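ATP phosphoribosyltransferase regulatory subunit (PDB 3OD1) serves as the regulatory partner of the HisG catalytic subunit in the first step of histidine biosynthesis, and is built like a histidyl-tRNA synthetase. Local coordinates at the interface of chains A and B. Residues are numbered along the deposited sequence; one frame, centred on the assembly and turned at random. Chains: chain A/B, ATP phosphoribosyltransferase regulatory subunit.

Contact 1: the interface of chains A and B. Residues chain A 9-12, 17-18; chain B 48-49, 91-92, 96.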
loop_
_atom_site.group_PDB
_atom_site.type_symbol
_atom_site.label_atom_id
_atom_site.label_comp_id
_atom_site.label_asym_id
_atom_site.label_seq_id
_atom_site.Cartn_x
_atom_site.Cartn_y
_atom_site.Cartn_z
HETATM N N MSE A 9 -22.384 13.288 1.904
HETATM C CA MSE A 9 -21.073 13.363 1.263
HETATM C C MSE A 9 -19.957 12.874 2.179
HETATM O O MSE A 9 -18.936 12.370 1.719
HETATM C CB MSE A 9 -20.792 14.790 0.766
HETATM C CG MSE A 9 -21.746 15.245 -0.315
HETATM SE SE MSE A 9 -21.722 14.113 -1.910
HETATM C CE MSE A 9 -19.967 14.583 -2.631
ATOM N N PHE A 10 -20.159 13.015 3.483
ATOM C CA PHE A 10 -19.133 12.644 4.444
ATOM C C PHE A 10 -19.133 11.153 4.819
ATOM O O PHE A 10 -18.228 10.684 5.517
ATOM C CB PHE A 10 -19.253 13.513 5.699
ATOM C CG PHE A 10 -20.575 13.383 6.408
ATOM C CD1 PHE A 10 -20.822 12.310 7.258
ATOM C CD2 PHE A 10 -21.568 14.342 6.236
ATOM C CE1 PHE A 10 -22.042 12.188 7.918
ATOM C CE2 PHE A 10 -22.785 14.230 6.892
ATOM C CZ PHE A 10 -23.022 13.149 7.731
ATOM N N GLU A 11 -20.138 10.407 4.369
ATOM C CA GLU A 11 -20.267 9.010 4.793
ATOM C C GLU A 11 -19.316 8.076 4.050
ATOM O O GLU A 11 -19.025 8.276 2.869
ATOM C CB GLU A 11 -21.706 8.506 4.645
ATOM C CG GLU A 11 -22.725 9.261 5.470
ATOM C CD GLU A 11 -24.079 8.572 5.491
ATOM O OE1 GLU A 11 -24.159 7.452 6.039
ATOM O OE2 GLU A 11 -25.059 9.147 4.967
ATOM N N LYS A 12 -18.837 7.063 4.764
ATOM C CA LYS A 12 -17.992 6.012 4.198
ATOM C C LYS A 12 -18.735 4.694 4.337
ATOM O O LYS A 12 -19.498 4.513 5.285
ATOM C CB LYS A 12 -16.666 5.908 4.967
ATOM C CG LYS A 12 -15.816 7.183 4.985
ATOM C CD LYS A 12 -14.473 6.926 5.658
ATOM C CE LYS A 12 -14.589 6.894 7.167
ATOM N NZ LYS A 12 -14.614 8.275 7.723
ATOM N N ARG A 17 -12.241 2.971 7.117
ATOM C CA ARG A 17 -11.671 3.987 7.990
ATOM C C ARG A 17 -10.637 4.838 7.285
ATOM O O ARG A 17 -9.896 4.329 6.500
ATOM C CB ARG A 17 -10.979 3.350 9.185
ATOM C CG ARG A 17 -11.770 2.389 9.956
ATOM C CD ARG A 17 -10.991 1.894 11.132
ATOM N NE ARG A 17 -10.332 0.636 10.853
ATOM C CZ ARG A 17 -9.373 0.108 11.598
ATOM N NH1 ARG A 17 -8.947 0.731 12.669
ATOM N NH2 ARG A 17 -8.834 -1.042 11.265
ATOM N N ASP A 18 -10.592 6.135 7.590
ATOM C CA ASP A 18 -9.522 7.023 7.116
ATOM C C ASP A 18 -8.286 6.910 8.014
ATOM O O ASP A 18 -8.400 6.567 9.185
ATOM C CB ASP A 18 -9.978 8.498 7.095
ATOM C CG ASP A 18 -10.950 8.807 5.966
ATOM O OD1 ASP A 18 -10.809 8.227 4.870
ATOM O OD2 ASP A 18 -11.855 9.647 6.174
ATOM N N THR B 48 -6.809 6.642 2.761
ATOM C CA THR B 48 -8.269 6.576 2.757
ATOM C C THR B 48 -8.632 5.136 2.410
ATOM O O THR B 48 -7.744 4.346 2.057
ATOM C CB THR B 48 -8.864 7.524 1.701
ATOM O OG1 THR B 48 -8.326 7.180 0.419
ATOM C CG2 THR B 48 -8.527 8.980 2.020
ATOM N N PRO B 49 -9.924 4.776 2.507
ATOM C CA PRO B 49 -10.294 3.363 2.334
ATOM C C PRO B 49 -10.243 2.914 0.889
ATOM O O PRO B 49 -10.275 3.727 -0.039
ATOM C CB PRO B 49 -11.757 3.313 2.806
ATOM C CG PRO B 49 -11.939 4.573 3.628
ATOM C CD PRO B 49 -11.072 5.591 2.947
ATOM N N ARG B 91 -13.185 14.550 0.622
ATOM C CA ARG B 91 -14.084 14.051 1.665
ATOM C C ARG B 91 -13.431 14.154 3.038
ATOM O O ARG B 91 -14.046 14.595 4.008
ATOM C CB ARG B 91 -14.518 12.597 1.406
ATOM C CG ARG B 91 -15.467 12.038 2.507
ATOM C CD ARG B 91 -15.859 10.563 2.292
ATOM N NE ARG B 91 -14.695 9.702 2.060
ATOM C CZ ARG B 91 -13.692 9.529 2.918
ATOM N NH1 ARG B 91 -13.696 10.146 4.093
ATOM N NH2 ARG B 91 -12.670 8.740 2.593
ATOM N N LEU B 92 -12.174 13.740 3.110
ATOM C CA LEU B 92 -11.439 13.716 4.367
ATOM C C LEU B 92 -11.346 15.129 4.913
ATOM O O LEU B 92 -11.631 15.377 6.089
ATOM C CB LEU B 92 -10.043 13.147 4.109
ATOM C CG LEU B 92 -9.278 12.411 5.201
ATOM C CD1 LEU B 92 -7.919 12.018 4.672
ATOM C CD2 LEU B 92 -9.132 13.298 6.412
ATOM N N SER B 96 -13.270 14.670 8.606
ATOM C CA SER B 96 -12.238 14.331 9.594
ATOM C C SER B 96 -11.324 15.512 9.935
ATOM O O SER B 96 -10.896 15.677 11.078
ATOM C CB SER B 96 -11.365 13.172 9.073
ATOM O OG SER B 96 -12.092 11.959 8.866
HETATM O O HOH W 1 -15.553 11.172 6.045
#
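A:Asp18 OD2, one of the two carboxylate oxygens, takes a hydrogen bond of 2.8 Å from B:Arg91 NH1 and has A:Lys12 NZ of its own chain at 3.4 Å, a weaker salt bridge. The other oxygen, A:Asp18 OD1, accepts from B:Arg91 NH2 at 3.0 Å. This is an end-on, two-pronged salt bridge between the two copies in the assembly, probably the dimer of the class II aminoacyl-tRNA synthetase family. The two side chains meet tip to tip, their planes 9° apart, and both oxygens use their syn lone pairs. B:Arg91, on helix 86-94, leaves the backbone with CG anti to N (chi1 180°) and bends at chi3 to bring the guanidinium round to the acid. A:Lys12 CG sits over the centre of one guanidinium face, 3.7 Å above the plane, and the two chains cross at about a right angle. The like-charged ends are near neighbours, and A:Asp18 OD2, which both reach, probably eases their repulsion. Water 1 lies 2.9 Å from B:Arg91 NH1 and also bonds to the backbone carbonyl A:Phe10 O. A leucine in place of B:Arg91 would probably leave the A:Asp18 carboxylate without its cross-chain charge partner and A:Lys12 CG without the flat group beneath it. B:Pro49 packs next to the acid, its ring CD 3.3 Å from A:Asp18 OD1, while B:Leu92 CG lies against A:Asp18 CG from the helix side.

Contact 2: the interface of chains A and B. Residues chain A 51, 69, 71, 74; chain B 69-71, 81.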
loop_
_atom_site.group_PDB
_atom_site.type_symbol
_atom_site.label_atom_id
_atom_site.label_comp_id
_atom_site.label_asym_id
_atom_site.label_seq_id
_atom_site.Cartn_x
_atom_site.Cartn_y
_atom_site.Cartn_z
ATOM N N LEU A 51 -7.769 -7.807 -5.744
ATOM C CA LEU A 51 -8.830 -8.777 -6.027
ATOM C C LEU A 51 -8.290 -10.156 -6.406
ATOM O O LEU A 51 -7.320 -10.263 -7.169
ATOM C CB LEU A 51 -9.706 -8.265 -7.179
ATOM C CG LEU A 51 -10.563 -7.038 -6.859
ATOM C CD1 LEU A 51 -11.030 -6.367 -8.155
ATOM C CD2 LEU A 51 -11.739 -7.407 -5.962
ATOM N N PHE A 69 -14.696 -11.058 2.301
ATOM C CA PHE A 69 -15.335 -9.991 1.552
ATOM C C PHE A 69 -15.543 -10.435 0.110
ATOM O O PHE A 69 -14.628 -10.364 -0.710
ATOM C CB PHE A 69 -14.512 -8.705 1.575
ATOM C CG PHE A 69 -15.307 -7.494 1.171
ATOM C CD1 PHE A 69 -15.956 -7.457 -0.055
ATOM C CD2 PHE A 69 -15.439 -6.413 2.025
ATOM C CE1 PHE A 69 -16.716 -6.362 -0.420
ATOM C CE2 PHE A 69 -16.201 -5.309 1.659
ATOM C CZ PHE A 69 -16.836 -5.289 0.441
ATOM N N LEU A 71 -17.599 -10.238 -3.632
ATOM C CA LEU A 71 -18.339 -9.367 -4.547
ATOM C C LEU A 71 -18.503 -10.031 -5.908
ATOM O O LEU A 71 -17.699 -10.879 -6.297
ATOM C CB LEU A 71 -17.631 -8.015 -4.732
ATOM C CG LEU A 71 -16.220 -8.071 -5.337
ATOM C CD1 LEU A 71 -16.017 -6.964 -6.397
ATOM C CD2 LEU A 71 -15.171 -7.968 -4.227
ATOM N N GLN A 74 -18.469 -7.667 -13.067
ATOM C CA GLN A 74 -19.484 -7.339 -14.063
ATOM C C GLN A 74 -19.842 -8.531 -14.938
ATOM O O GLN A 74 -20.818 -8.484 -15.682
ATOM C CB GLN A 74 -19.048 -6.153 -14.936
ATOM C CG GLN A 74 -18.934 -4.829 -14.172
ATOM C CD GLN A 74 -20.193 -4.499 -13.389
ATOM O OE1 GLN A 74 -20.126 -4.082 -12.231
ATOM N NE2 GLN A 74 -21.351 -4.693 -14.017
ATOM N N PHE B 69 -14.542 1.297 -11.312
ATOM C CA PHE B 69 -14.767 -0.077 -10.879
ATOM C C PHE B 69 -15.896 -0.091 -9.850
ATOM O O PHE B 69 -15.683 0.174 -8.654
ATOM C CB PHE B 69 -13.497 -0.710 -10.284
ATOM C CG PHE B 69 -13.564 -2.221 -10.171
ATOM C CD1 PHE B 69 -14.533 -2.835 -9.385
ATOM C CD2 PHE B 69 -12.657 -3.024 -10.842
ATOM C CE1 PHE B 69 -14.601 -4.224 -9.279
ATOM C CE2 PHE B 69 -12.717 -4.422 -10.734
ATOM C CZ PHE B 69 -13.696 -5.014 -9.964
ATOM N N LYS B 70 -17.095 -0.412 -10.324
ATOM C CA LYS B 70 -18.273 -0.510 -9.475
ATOM C C LYS B 70 -18.498 -1.922 -8.951
ATOM O O LYS B 70 -18.136 -2.909 -9.605
ATOM C CB LYS B 70 -19.521 -0.058 -10.254
ATOM C CG LYS B 70 -19.498 1.397 -10.696
ATOM C CD LYS B 70 -20.606 1.682 -11.710
ATOM C CE LYS B 70 -20.511 3.095 -12.275
ATOM N NZ LYS B 70 -21.796 3.506 -12.958
ATOM N N LEU B 71 -19.098 -2.010 -7.766
ATOM C CA LEU B 71 -19.551 -3.287 -7.207
ATOM C C LEU B 71 -20.713 -3.050 -6.263
ATOM O O LEU B 71 -20.854 -1.961 -5.700
ATOM C CB LEU B 71 -18.423 -3.997 -6.435
ATOM C CG LEU B 71 -17.818 -3.180 -5.287
ATOM C CD1 LEU B 71 -17.611 -4.029 -4.030
ATOM C CD2 LEU B 71 -16.525 -2.496 -5.737
ATOM N N LEU B 81 -14.325 0.785 -6.056
ATOM C CA LEU B 81 -12.932 0.733 -5.653
ATOM C C LEU B 81 -12.392 2.105 -6.018
ATOM O O LEU B 81 -12.593 2.567 -7.137
ATOM C CB LEU B 81 -12.202 -0.382 -6.408
ATOM C CG LEU B 81 -12.635 -1.807 -6.025
ATOM C CD1 LEU B 81 -11.918 -2.900 -6.849
ATOM C CD2 LEU B 81 -12.419 -2.050 -4.527
HETATM O O HOH W 2 -18.214 -5.534 -10.281
#
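A:Leu51 and B:Phe69 meet tip to tip, and apolar packing carries most of this patch between the two copies of the synthetase-like fold. The methyl A:Leu51 CD1 touches the far end of the ring, 3.5 Å from B:Phe69 CZ and nearly as near to CE2. A:Leu51 CD1 also meets B:Leu81 CD1 at 3.8 Å, so one methyl meets two groups of the other chain. Within chain B, B:Leu81 CD1 lies over the centre of the B:Phe69 ring, 3.6 Å above its plane; this contact would help to hold the ring at its tilt. B:Phe69 has CG anti to its backbone N (chi1 -164°), which carries the ring out toward chain A.

A leucine pair forms the second apolar contact. A:Leu71 and B:Leu71 are the same residue in the two copies, and their side chains cross obliquely. A:Leu71 CD1 reaches B:Leu71 CB at 3.8 Å, and B:Leu71 CD1 answers on A:Leu71 CB at 4.0 Å. Both take the same first torsion, CG between the backbone N and the carbonyl carbon (chi1 61° in A:Leu71), as expected of a pair related by the two-fold.

The polar link is indirect. Water 2 lies 2.7 Å from the backbone carbonyl B:Lys70 O. On its other contact, water 2 is 3.1 Å from the side-chain amide oxygen A:Gln74 OE1, bridging two oxygens that do not bond to each other. A bend at chi2 turns the A:Gln74 amide toward this water.

In the fold, the strands holding Leu71 (70-72 in chain A, 69-72 in chain B) face each other across the interface; A strand 51-53 is set against B:Phe69 and B strand 78-81, and A:Gln74 lies in the loop just after A strand 70-72.

The C-alpha centres of contact 1 and contact 2 lie about 19 Å apart, both between the same two copies of the protein. They share no residue, but draw on neighbouring stretches of sequence: B:Pro49 in contact 1 is two positions before the counterpart of A:Leu51 in contact 2, and strand 78-81 is followed closely by the helix that begins at 86. A polar and an apolar patch probably both contribute to holding the two copies together. Because the interface is two-fold symmetric, each recurs with the chains exchanged; the Leu71 pair brings equivalent residues together, consistent with a place near the two-fold axis.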